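Local atomic coordinates of acireductone dioxygenase (Bacillus anthracis, PDB entry 4QGL), a protein that probably oxidises the acireductone of the methionine salvage pathway with molecular oxygen, giving products that depend on whether iron or nickel is bound. Residues A[37-46]-A[59-68]; A[92-103]-A[149-157]. All coordinates share one frame; numbering follows the deposited sequence.

In the fold
From the N terminus the chain runs through strand 33-36 into 37-46, passes a short linker and returns along helix 54-63, where contact 1 closes its small loop by laying 37-46 against 59-68, at the junction with helix 65-75. After strand 79-85 the chain reaches helix 92-96 and contact 2 opens; 45 residues, 24 of them in strands, intervene before 149-157 comes back against 92-103. The two loops therefore follow in series, neither nested nor crossed. Contact 1 fastens helices beside the sheet that holds strand 158-164; contact 2 ties the helix 92-96 region to edge strand 148-151 of the other sheet, beside the cadmium ion bound by His103. Their centres lie about 25 Å apart, on opposite sides of the chain's centre.

Contact 1: A[37-46]-A[59-68]; sequences WNISKLPPHL and EILAVFSKEI
Trp37 CE3 meets Phe64 CD1, but the two rings, 25° from parallel, are slid so far apart (centroids 5.9 Å) that they barely overlap. Glu67 covers one face of the indole: its CB stands over the centre of the six-membered ring, 3.5 Å from the centroid, a CH-pi contact. Ile68 CG1 adds an oblique touch at CH2. Trp37 NE1 is hydrogen-bonded to Glu35 OE2, and Phe112 stacks on Trp37 and meets Phe64 at an angle.

Apolar branches continue the seam. With chi1 at -168° the Leu42 branch swings away from its own N, bringing CD1 to the edge of the Phe64 ring, 3.9 Å from CE2. Leu46 CD1 rests on Ile60 CG1 at 3.5 Å, and the Pro43 ring and Val63 slide past each other in opposite directions, CD touching CG2. In this cupin fold the loop leaving strand 33-36 thus lies across the junction of helices 54-63 and 65-75, while Ile60 and Ile68 reach strand 158-164 behind.

Polar groups close both ends. Lys41, bent at chi3 (59°), sets NZ against Glu67 OE2 in a salt bridge and gives Val63 O a weak bond at 3.3 Å. Glu67 itself is bent at chi2, which turns its carboxylate from the indole toward the lysine. At the other end a water bridges His45 NE2 and Glu59, donating to OE1, while Glu59 OE2 lies 3.6 Å from NE2 at the ring edge.

Contact 2: A[92-103]-A[149-157]; sequences LDELLINFQKEH and YFTLQDDRQ. With CD (cadmium ion), chain B.
Residues 92-103 pack against 149-157 in a mixed backbone and side-chain contact, placing helix 92-96 and the turns after it beside edge strand 148-151 of a cupin sheet. One backbone hydrogen bond crosses: Phe150 N to Phe99 O, 2.6 Å, with the donor tilted 35° from the carbonyl plane. Tyr149 CB sits against the same carbonyl and that of Gln100, 3.4 Å from Gln100 O; with chi1 at 52°, CG lies between the backbone N and the carbonyl carbon, and the ring stays beside Gln100 O. On the sheet side, Tyr149 and Thr151 pair with strand 116-123.

Farther along, Leu96 CD1 meets Leu152 CD1 at 4.0 Å, the two side chains crossing at about a right angle. Arg156, bent at chi2 and chi3, brings its guanidinium obliquely against Leu92 CD2 and Leu96 CD1. Asp93 OD1 approaches the guanidinium edge, 3.4 Å from NH2, in a long salt bridge. A water donates to Gln100 OE1 and accepts a weak bond from Leu152 N.

The contact ends at the metal. His103 NE2 binds cadmium at 2.4 Å, with His105, Glu109, His148 and a water completing the site. His103 ND1 donates almost straight to Lys101 O, 2.7 Å away, and that oxygen lies only 4° out of the imidazole plane. This second-shell bond helps fix the ring's rotation, together with the metal bond, and leaves NE2 to the metal, consistent with iron or nickel binding there in the working enzyme.

Contact 1: A[37-46]-A[59-68]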
loop_
_atom_site.group_PDB
_atom_site.type_symbol
_atom_site.label_atom_id
_atom_site.label_comp_id
_atom_site.label_asym_id
_atom_site.label_seq_id
_atom_site.Cartn_x
_atom_site.Cartn_y
_atom_site.Cartn_z
ATOM N N TRP A 37 -4.154 -6.190 9.157
ATOM C CA TRP A 37 -5.353 -7.029 9.066
ATOM C C TRP A 37 -4.953 -8.484 9.063
ATOM O O TRP A 37 -3.811 -8.834 8.703
ATOM C CB TRP A 37 -6.112 -6.754 7.786
ATOM C CG TRP A 37 -6.619 -5.390 7.692
ATOM C CD1 TRP A 37 -6.621 -4.432 8.675
ATOM C CD2 TRP A 37 -7.256 -4.816 6.564
ATOM N NE1 TRP A 37 -7.230 -3.291 8.214
ATOM C CE2 TRP A 37 -7.627 -3.501 6.919
ATOM C CE3 TRP A 37 -7.560 -5.287 5.291
ATOM C CZ2 TRP A 37 -8.280 -2.660 6.045
ATOM C CZ3 TRP A 37 -8.200 -4.465 4.436
ATOM C CH2 TRP A 37 -8.558 -3.153 4.807
ATOM N N ASN A 38 -5.905 -9.341 9.427
ATOM C CA ASN A 38 -5.619 -10.741 9.639
ATOM C C ASN A 38 -5.590 -11.497 8.316
ATOM O O ASN A 38 -6.600 -11.922 7.776
ATOM C CB ASN A 38 -6.603 -11.306 10.631
ATOM C CG ASN A 38 -6.329 -12.748 10.930
ATOM O OD1 ASN A 38 -5.249 -13.135 11.404
ATOM N ND2 ASN A 38 -7.279 -13.561 10.620
ATOM N N ILE A 39 -4.377 -11.615 7.786
ATOM C CA ILE A 39 -4.144 -12.125 6.421
ATOM C C ILE A 39 -4.306 -13.641 6.413
ATOM O O ILE A 39 -4.603 -14.206 5.382
ATOM C CB ILE A 39 -2.793 -11.586 5.828
ATOM C CG1 ILE A 39 -2.625 -11.924 4.344
ATOM C CG2 ILE A 39 -1.574 -12.038 6.609
ATOM C CD1 ILE A 39 -3.299 -10.920 3.437
ATOM N N SER A 40 -4.174 -14.277 7.578
ATOM C CA SER A 40 -4.442 -15.729 7.731
ATOM C C SER A 40 -5.872 -16.145 7.368
ATOM O O SER A 40 -6.138 -17.303 7.141
ATOM C CB SER A 40 -4.162 -16.204 9.163
ATOM O OG SER A 40 -5.071 -15.653 10.097
ATOM N N LYS A 41 -6.787 -15.185 7.342
ATOM C CA LYS A 41 -8.127 -15.409 6.787
ATOM C C LYS A 41 -8.175 -15.721 5.310
ATOM O O LYS A 41 -9.112 -16.326 4.855
ATOM C CB LYS A 41 -8.983 -14.160 6.941
ATOM C CG LYS A 41 -9.716 -14.065 8.249
ATOM C CD LYS A 41 -9.901 -12.599 8.577
ATOM C CE LYS A 41 -10.674 -11.906 7.467
ATOM N NZ LYS A 41 -11.183 -10.598 7.965
ATOM N N LEU A 42 -7.231 -15.217 4.548
ATOM C CA LEU A 42 -7.272 -15.373 3.118
ATOM C C LEU A 42 -7.159 -16.842 2.806
ATOM O O LEU A 42 -6.291 -17.521 3.327
ATOM C CB LEU A 42 -6.127 -14.591 2.454
ATOM C CG LEU A 42 -6.186 -14.405 0.927
ATOM C CD1 LEU A 42 -7.201 -13.346 0.530
ATOM C CD2 LEU A 42 -4.819 -14.046 0.357
ATOM N N PRO A 43 -8.060 -17.348 1.965
ATOM C CA PRO A 43 -7.965 -18.707 1.452
ATOM C C PRO A 43 -6.689 -18.965 0.660
ATOM O O PRO A 43 -6.255 -18.121 -0.108
ATOM C CB PRO A 43 -9.174 -18.848 0.529
ATOM C CG PRO A 43 -10.067 -17.710 0.820
ATOM C CD PRO A 43 -9.394 -16.768 1.762
ATOM N N PRO A 44 -6.113 -20.145 0.832
ATOM C CA PRO A 44 -4.809 -20.423 0.242
ATOM C C PRO A 44 -4.738 -20.359 -1.282
ATOM O O PRO A 44 -3.688 -19.955 -1.811
ATOM C CB PRO A 44 -4.490 -21.830 0.769
ATOM C CG PRO A 44 -5.157 -21.857 2.108
ATOM C CD PRO A 44 -6.460 -21.137 1.869
ATOM N N HIS A 45 -5.821 -20.704 -1.975
ATOM C CA HIS A 45 -5.794 -20.625 -3.427
ATOM C C HIS A 45 -5.713 -19.164 -3.860
ATOM O O HIS A 45 -5.368 -18.900 -5.005
ATOM C CB HIS A 45 -6.978 -21.334 -4.073
ATOM C CG HIS A 45 -8.211 -20.501 -4.152
ATOM N ND1 HIS A 45 -8.590 -19.855 -5.305
ATOM C CD2 HIS A 45 -9.156 -20.210 -3.227
ATOM C CE1 HIS A 45 -9.715 -19.197 -5.086
ATOM N NE2 HIS A 45 -10.079 -19.394 -3.831
ATOM N N LEU A 46 -5.996 -18.217 -2.956
ATOM C CA LEU A 46 -5.734 -16.785 -3.251
ATOM C C LEU A 46 -4.357 -16.219 -2.836
ATOM O O LEU A 46 -4.030 -15.106 -3.226
ATOM C CB LEU A 46 -6.863 -15.905 -2.700
ATOM C CG LEU A 46 -8.177 -16.178 -3.407
ATOM C CD1 LEU A 46 -9.270 -15.252 -2.906
ATOM C CD2 LEU A 46 -8.006 -16.042 -4.901
ATOM N N GLU A 59 -14.075 -12.265 -4.338
ATOM C CA GLU A 59 -13.848 -13.040 -3.131
ATOM C C GLU A 59 -12.912 -12.380 -2.156
ATOM O O GLU A 59 -13.132 -12.435 -0.963
ATOM C CB GLU A 59 -13.240 -14.366 -3.500
ATOM C CG GLU A 59 -13.375 -15.397 -2.412
ATOM C CD GLU A 59 -12.975 -16.774 -2.890
ATOM O OE1 GLU A 59 -12.918 -17.684 -2.034
ATOM O OE2 GLU A 59 -12.704 -16.948 -4.115
ATOM N N ILE A 60 -11.849 -11.788 -2.686
ATOM C CA ILE A 60 -10.863 -11.079 -1.892
ATOM C C ILE A 60 -11.519 -9.927 -1.148
ATOM O O ILE A 60 -11.362 -9.780 0.063
ATOM C CB ILE A 60 -9.713 -10.585 -2.786
ATOM C CG1 ILE A 60 -8.772 -11.751 -3.101
ATOM C CG2 ILE A 60 -8.926 -9.456 -2.117
ATOM C CD1 ILE A 60 -7.575 -11.358 -3.939
ATOM N N LEU A 61 -12.280 -9.122 -1.879
ATOM C CA LEU A 61 -13.145 -8.092 -1.274
ATOM C C LEU A 61 -14.238 -8.613 -0.324
ATOM O O LEU A 61 -14.664 -7.913 0.582
ATOM C CB LEU A 61 -13.804 -7.267 -2.371
ATOM C CG LEU A 61 -12.838 -6.450 -3.231
ATOM C CD1 LEU A 61 -13.635 -5.786 -4.343
ATOM C CD2 LEU A 61 -12.071 -5.436 -2.390
ATOM N N ALA A 62 -14.707 -9.828 -0.514
ATOM C CA ALA A 62 -15.600 -10.395 0.465
ATOM C C ALA A 62 -14.941 -10.742 1.790
ATOM O O ALA A 62 -15.548 -10.567 2.836
ATOM C CB ALA A 62 -16.297 -11.622 -0.105
ATOM N N VAL A 63 -13.730 -11.263 1.761
ATOM C CA VAL A 63 -13.057 -11.703 2.979
ATOM C C VAL A 63 -12.691 -10.540 3.897
ATOM O O VAL A 63 -12.834 -10.657 5.099
ATOM C CB VAL A 63 -11.814 -12.542 2.651
ATOM C CG1 VAL A 63 -11.122 -13.036 3.897
ATOM C CG2 VAL A 63 -12.192 -13.759 1.845
ATOM N N PHE A 64 -12.208 -9.422 3.345
ATOM C CA PHE A 64 -11.858 -8.256 4.168
ATOM C C PHE A 64 -12.924 -7.187 4.195
ATOM O O PHE A 64 -12.662 -6.079 4.617
ATOM C CB PHE A 64 -10.532 -7.669 3.731
ATOM C CG PHE A 64 -9.411 -8.640 3.845
ATOM C CD1 PHE A 64 -8.785 -8.858 5.063
ATOM C CD2 PHE A 64 -9.011 -9.376 2.740
ATOM C CE1 PHE A 64 -7.780 -9.791 5.171
ATOM C CE2 PHE A 64 -7.994 -10.299 2.839
ATOM C CZ PHE A 64 -7.381 -10.508 4.054
ATOM N N SER A 65 -14.160 -7.558 3.866
ATOM C CA SER A 65 -15.256 -6.586 3.837
ATOM C C SER A 65 -15.489 -5.847 5.147
ATOM O O SER A 65 -15.849 -4.678 5.135
ATOM C CB SER A 65 -16.558 -7.227 3.365
ATOM O OG SER A 65 -17.032 -8.190 4.288
ATOM N N LYS A 66 -15.318 -6.524 6.273
ATOM C CA LYS A 66 -15.466 -5.874 7.579
ATOM C C LYS A 66 -14.355 -4.848 7.797
ATOM O O LYS A 66 -14.595 -3.706 8.171
ATOM C CB LYS A 66 -15.457 -6.930 8.691
ATOM C CG LYS A 66 -15.413 -6.384 10.096
ATOM C CD LYS A 66 -16.576 -5.466 10.392
ATOM C CE LYS A 66 -16.657 -5.201 11.889
ATOM N NZ LYS A 66 -17.414 -3.954 12.150
ATOM N N GLU A 67 -13.139 -5.259 7.541
ATOM C CA GLU A 67 -12.014 -4.364 7.744
ATOM C C GLU A 67 -12.122 -3.183 6.837
ATOM O O GLU A 67 -11.786 -2.101 7.225
ATOM C CB GLU A 67 -10.691 -5.047 7.489
ATOM C CG GLU A 67 -10.307 -6.055 8.545
ATOM C CD GLU A 67 -10.909 -7.420 8.287
ATOM O OE1 GLU A 67 -11.986 -7.535 7.716
ATOM O OE2 GLU A 67 -10.280 -8.419 8.622
ATOM N N ILE A 68 -12.610 -3.397 5.631
ATOM C CA ILE A 68 -12.863 -2.311 4.687
ATOM C C ILE A 68 -13.986 -1.378 5.148
ATOM O O ILE A 68 -13.843 -0.167 5.085
ATOM C CB ILE A 68 -13.206 -2.852 3.297
ATOM C CG1 ILE A 68 -12.106 -3.804 2.842
ATOM C CG2 ILE A 68 -13.292 -1.725 2.293
ATOM C CD1 ILE A 68 -12.210 -4.318 1.422
HETATM O O HOH W 1 -12.504 -20.090 -1.839
#

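Contact 2: A[92-103]-A[149-157]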
loop_
_atom_site.group_PDB
_atom_site.type_symbol
_atom_site.label_atom_id
_atom_site.label_comp_id
_atom_site.label_asym_id
_atom_site.label_seq_id
_atom_site.Cartn_x
_atom_site.Cartn_y
_atom_site.Cartn_z
ATOM N N LEU A 92 4.275 -2.833 -18.221
ATOM C CA LEU A 92 4.623 -2.653 -16.833
ATOM C C LEU A 92 5.468 -1.409 -16.679
ATOM O O LEU A 92 5.144 -0.546 -15.876
ATOM C CB LEU A 92 5.390 -3.858 -16.307
ATOM C CG LEU A 92 5.792 -3.832 -14.835
ATOM C CD1 LEU A 92 4.589 -3.646 -13.911
ATOM C CD2 LEU A 92 6.524 -5.116 -14.499
ATOM N N ASP A 93 6.532 -1.331 -17.484
ATOM C CA ASP A 93 7.521 -0.250 -17.424
ATOM C C ASP A 93 6.906 1.109 -17.620
ATOM O O ASP A 93 7.208 2.068 -16.916
ATOM C CB ASP A 93 8.556 -0.432 -18.535
ATOM C CG ASP A 93 9.515 -1.584 -18.273
ATOM O OD1 ASP A 93 9.658 -1.968 -17.077
ATOM O OD2 ASP A 93 10.125 -2.085 -19.270
ATOM N N GLU A 94 6.054 1.172 -18.623
ATOM C CA GLU A 94 5.432 2.410 -19.015
ATOM C C GLU A 94 4.268 2.783 -18.092
ATOM O O GLU A 94 3.697 3.841 -18.236
ATOM C CB GLU A 94 4.960 2.284 -20.456
ATOM C CG GLU A 94 6.102 2.130 -21.469
ATOM C CD GLU A 94 6.435 0.686 -21.848
ATOM O OE1 GLU A 94 6.139 -0.239 -21.063
ATOM O OE2 GLU A 94 7.011 0.475 -22.943
ATOM N N LEU A 95 3.932 1.909 -17.146
ATOM C CA LEU A 95 2.910 2.173 -16.137
ATOM C C LEU A 95 3.546 2.720 -14.854
ATOM O O LEU A 95 3.196 3.784 -14.380
ATOM C CB LEU A 95 2.143 0.863 -15.879
ATOM C CG LEU A 95 1.036 0.735 -14.832
ATOM C CD1 LEU A 95 1.607 0.334 -13.478
ATOM C CD2 LEU A 95 0.206 2.011 -14.702
ATOM N N LEU A 96 4.518 1.973 -14.352
ATOM C CA LEU A 96 5.264 2.241 -13.115
ATOM C C LEU A 96 5.997 3.573 -13.045
ATOM O O LEU A 96 6.139 4.174 -11.975
ATOM C CB LEU A 96 6.310 1.150 -12.946
ATOM C CG LEU A 96 5.747 -0.223 -12.601
ATOM C CD1 LEU A 96 6.863 -1.246 -12.716
ATOM C CD2 LEU A 96 5.117 -0.244 -11.215
ATOM N N ILE A 97 6.476 4.016 -14.190
ATOM C CA ILE A 97 7.152 5.303 -14.297
ATOM C C ILE A 97 6.211 6.473 -13.945
ATOM O O ILE A 97 6.631 7.605 -13.697
ATOM C CB ILE A 97 7.799 5.458 -15.705
ATOM C CG1 ILE A 97 8.783 6.648 -15.741
ATOM C CG2 ILE A 97 6.731 5.519 -16.805
ATOM C CD1 ILE A 97 9.897 6.607 -14.687
ATOM N N ASN A 98 4.922 6.197 -13.899
ATOM C CA ASN A 98 3.994 7.174 -13.355
ATOM C C ASN A 98 3.987 7.248 -11.831
ATOM O O ASN A 98 3.662 8.291 -11.277
ATOM C CB ASN A 98 2.596 6.950 -13.923
ATOM C CG ASN A 98 2.568 7.146 -15.423
ATOM O OD1 ASN A 98 3.197 8.075 -15.953
ATOM N ND2 ASN A 98 1.861 6.263 -16.122
ATOM N N PHE A 99 4.334 6.176 -11.134
ATOM C CA PHE A 99 4.244 6.238 -9.675
ATOM C C PHE A 99 5.597 6.187 -9.018
ATOM O O PHE A 99 5.741 6.456 -7.832
ATOM C CB PHE A 99 3.231 5.225 -9.183
ATOM C CG PHE A 99 1.907 5.394 -9.852
ATOM C CD1 PHE A 99 1.187 6.591 -9.698
ATOM C CD2 PHE A 99 1.413 4.435 -10.716
ATOM C CE1 PHE A 99 -0.027 6.805 -10.347
ATOM C CE2 PHE A 99 0.199 4.640 -11.373
ATOM C CZ PHE A 99 -0.524 5.821 -11.180
ATOM N N GLN A 100 6.595 5.939 -9.853
ATOM C CA GLN A 100 8.000 6.117 -9.515
ATOM C C GLN A 100 8.451 7.563 -9.397
ATOM O O GLN A 100 9.440 7.829 -8.738
ATOM C CB GLN A 100 8.866 5.425 -10.548
ATOM C CG GLN A 100 9.321 4.060 -10.094
ATOM C CD GLN A 100 9.722 3.141 -11.242
ATOM O OE1 GLN A 100 9.596 1.914 -11.119
ATOM N NE2 GLN A 100 10.218 3.720 -12.369
ATOM N N LYS A 101 7.760 8.489 -10.045
ATOM C CA LYS A 101 8.083 9.912 -9.878
ATOM C C LYS A 101 7.367 10.525 -8.688
ATOM O O LYS A 101 6.224 10.147 -8.371
ATOM C CB LYS A 101 7.741 10.676 -11.123
ATOM C CG LYS A 101 8.555 10.244 -12.329
ATOM C CD LYS A 101 7.974 10.916 -13.563
ATOM C CE LYS A 101 8.915 10.870 -14.747
ATOM N NZ LYS A 101 8.475 11.852 -15.773
ATOM N N GLU A 102 8.027 11.465 -8.022
ATOM C CA GLU A 102 7.449 12.081 -6.849
ATOM C C GLU A 102 6.209 12.863 -7.262
ATOM O O GLU A 102 6.245 13.715 -8.142
ATOM C CB GLU A 102 8.460 13.003 -6.196
ATOM C CG GLU A 102 8.005 13.663 -4.904
ATOM C CD GLU A 102 8.925 14.811 -4.473
ATOM O OE1 GLU A 102 8.448 15.956 -4.330
ATOM O OE2 GLU A 102 10.138 14.577 -4.289
ATOM N N HIS A 103 5.097 12.540 -6.635
ATOM C CA HIS A 103 3.846 13.270 -6.841
ATOM C C HIS A 103 3.147 13.364 -5.532
ATOM O O HIS A 103 3.566 12.738 -4.574
ATOM C CB HIS A 103 2.962 12.554 -7.860
ATOM C CG HIS A 103 2.682 11.137 -7.511
ATOM N ND1 HIS A 103 3.623 10.141 -7.628
ATOM C CD2 HIS A 103 1.591 10.561 -6.980
ATOM C CE1 HIS A 103 3.107 9.002 -7.217
ATOM N NE2 HIS A 103 1.865 9.231 -6.838
ATOM N N TYR A 149 6.578 8.575 -3.707
ATOM C CA TYR A 149 6.518 7.743 -4.905
ATOM C C TYR A 149 6.450 6.262 -4.525
ATOM O O TYR A 149 6.471 5.916 -3.327
ATOM C CB TYR A 149 7.660 8.043 -5.868
ATOM C CG TYR A 149 9.011 8.006 -5.255
ATOM C CD1 TYR A 149 9.530 9.135 -4.646
ATOM C CD2 TYR A 149 9.782 6.856 -5.281
ATOM C CE1 TYR A 149 10.794 9.126 -4.070
ATOM C CE2 TYR A 149 11.026 6.822 -4.687
ATOM C CZ TYR A 149 11.533 7.962 -4.080
ATOM O OH TYR A 149 12.770 7.985 -3.477
ATOM N N PHE A 150 6.294 5.390 -5.524
ATOM C CA PHE A 150 6.076 3.955 -5.282
ATOM C C PHE A 150 7.052 3.077 -6.060
ATOM O O PHE A 150 7.440 3.369 -7.175
ATOM C CB PHE A 150 4.615 3.515 -5.595
ATOM C CG PHE A 150 4.339 2.029 -5.304
ATOM C CD1 PHE A 150 4.084 1.604 -4.020
ATOM C CD2 PHE A 150 4.348 1.081 -6.308
ATOM C CE1 PHE A 150 3.860 0.258 -3.738
ATOM C CE2 PHE A 150 4.133 -0.255 -6.039
ATOM C CZ PHE A 150 3.877 -0.671 -4.757
ATOM N N THR A 151 7.416 1.952 -5.473
ATOM C CA THR A 151 8.367 1.079 -6.131
ATOM C C THR A 151 7.998 -0.357 -5.785
ATOM O O THR A 151 7.561 -0.670 -4.669
ATOM C CB THR A 151 9.800 1.438 -5.674
ATOM O OG1 THR A 151 10.296 2.573 -6.421
ATOM C CG2 THR A 151 10.721 0.307 -5.868
ATOM N N LEU A 152 8.142 -1.243 -6.743
ATOM C CA LEU A 152 8.150 -2.629 -6.399
ATOM C C LEU A 152 9.498 -3.018 -5.826
ATOM O O LEU A 152 10.469 -2.313 -5.891
ATOM C CB LEU A 152 7.850 -3.489 -7.604
ATOM C CG LEU A 152 6.514 -3.213 -8.270
ATOM C CD1 LEU A 152 6.503 -3.806 -9.664
ATOM C CD2 LEU A 152 5.406 -3.798 -7.413
ATOM N N GLN A 153 9.529 -4.187 -5.249
ATOM C CA GLN A 153 10.755 -4.763 -4.789
ATOM C C GLN A 153 11.281 -5.666 -5.878
ATOM O O GLN A 153 10.861 -5.584 -7.036
ATOM C CB GLN A 153 10.523 -5.518 -3.477
ATOM C CG GLN A 153 9.919 -4.624 -2.405
ATOM C CD GLN A 153 10.438 -4.946 -1.012
ATOM O OE1 GLN A 153 9.715 -5.474 -0.175
ATOM N NE2 GLN A 153 11.675 -4.613 -0.756
ATOM N N ASP A 154 12.221 -6.523 -5.512
ATOM C CA ASP A 154 12.992 -7.254 -6.501
ATOM C C ASP A 154 12.229 -8.468 -7.017
ATOM O O ASP A 154 12.640 -9.061 -7.978
ATOM C CB ASP A 154 14.377 -7.597 -5.916
ATOM C CG ASP A 154 15.147 -6.328 -5.444
ATOM O OD1 ASP A 154 14.668 -5.219 -5.754
ATOM O OD2 ASP A 154 16.206 -6.411 -4.758
ATOM N N ASP A 155 11.106 -8.817 -6.404
ATOM C CA ASP A 155 10.235 -9.840 -6.954
ATOM C C ASP A 155 9.280 -9.237 -7.984
ATOM O O ASP A 155 8.551 -9.978 -8.655
ATOM C CB ASP A 155 9.482 -10.623 -5.849
ATOM C CG ASP A 155 8.658 -9.718 -4.917
ATOM O OD1 ASP A 155 9.145 -8.591 -4.622
ATOM O OD2 ASP A 155 7.516 -10.130 -4.485
ATOM N N ARG A 156 9.312 -7.901 -8.119
ATOM C CA ARG A 156 8.508 -7.156 -9.114
ATOM C C ARG A 156 7.053 -7.695 -9.257
ATOM O O ARG A 156 6.579 -7.920 -10.360
ATOM C CB ARG A 156 9.192 -7.130 -10.499
ATOM C CG ARG A 156 10.628 -6.599 -10.565
ATOM C CD ARG A 156 10.678 -5.098 -10.831
ATOM N NE ARG A 156 10.346 -4.771 -12.230
ATOM C CZ ARG A 156 10.238 -3.531 -12.721
ATOM N NH1 ARG A 156 10.434 -2.474 -11.940
ATOM N NH2 ARG A 156 9.928 -3.343 -13.997
ATOM N N GLN A 157 6.349 -7.873 -8.147
ATOM C CA GLN A 157 4.964 -8.301 -8.202
ATOM C C GLN A 157 4.199 -7.888 -6.945
ATOM O O GLN A 157 4.699 -7.997 -5.832
ATOM C CB GLN A 157 4.877 -9.801 -8.390
ATOM C CG GLN A 157 5.462 -10.541 -7.220
ATOM C CD GLN A 157 5.601 -11.999 -7.495
ATOM O OE1 GLN A 157 5.181 -12.470 -8.539
ATOM N NE2 GLN A 157 6.206 -12.727 -6.558
HETATM CD CD CD B . 0.546 7.936 -5.373
HETATM O O HOH W 2 9.735 -0.516 -9.610
HETATM O O HOH W 3 1.985 6.097 -5.640
#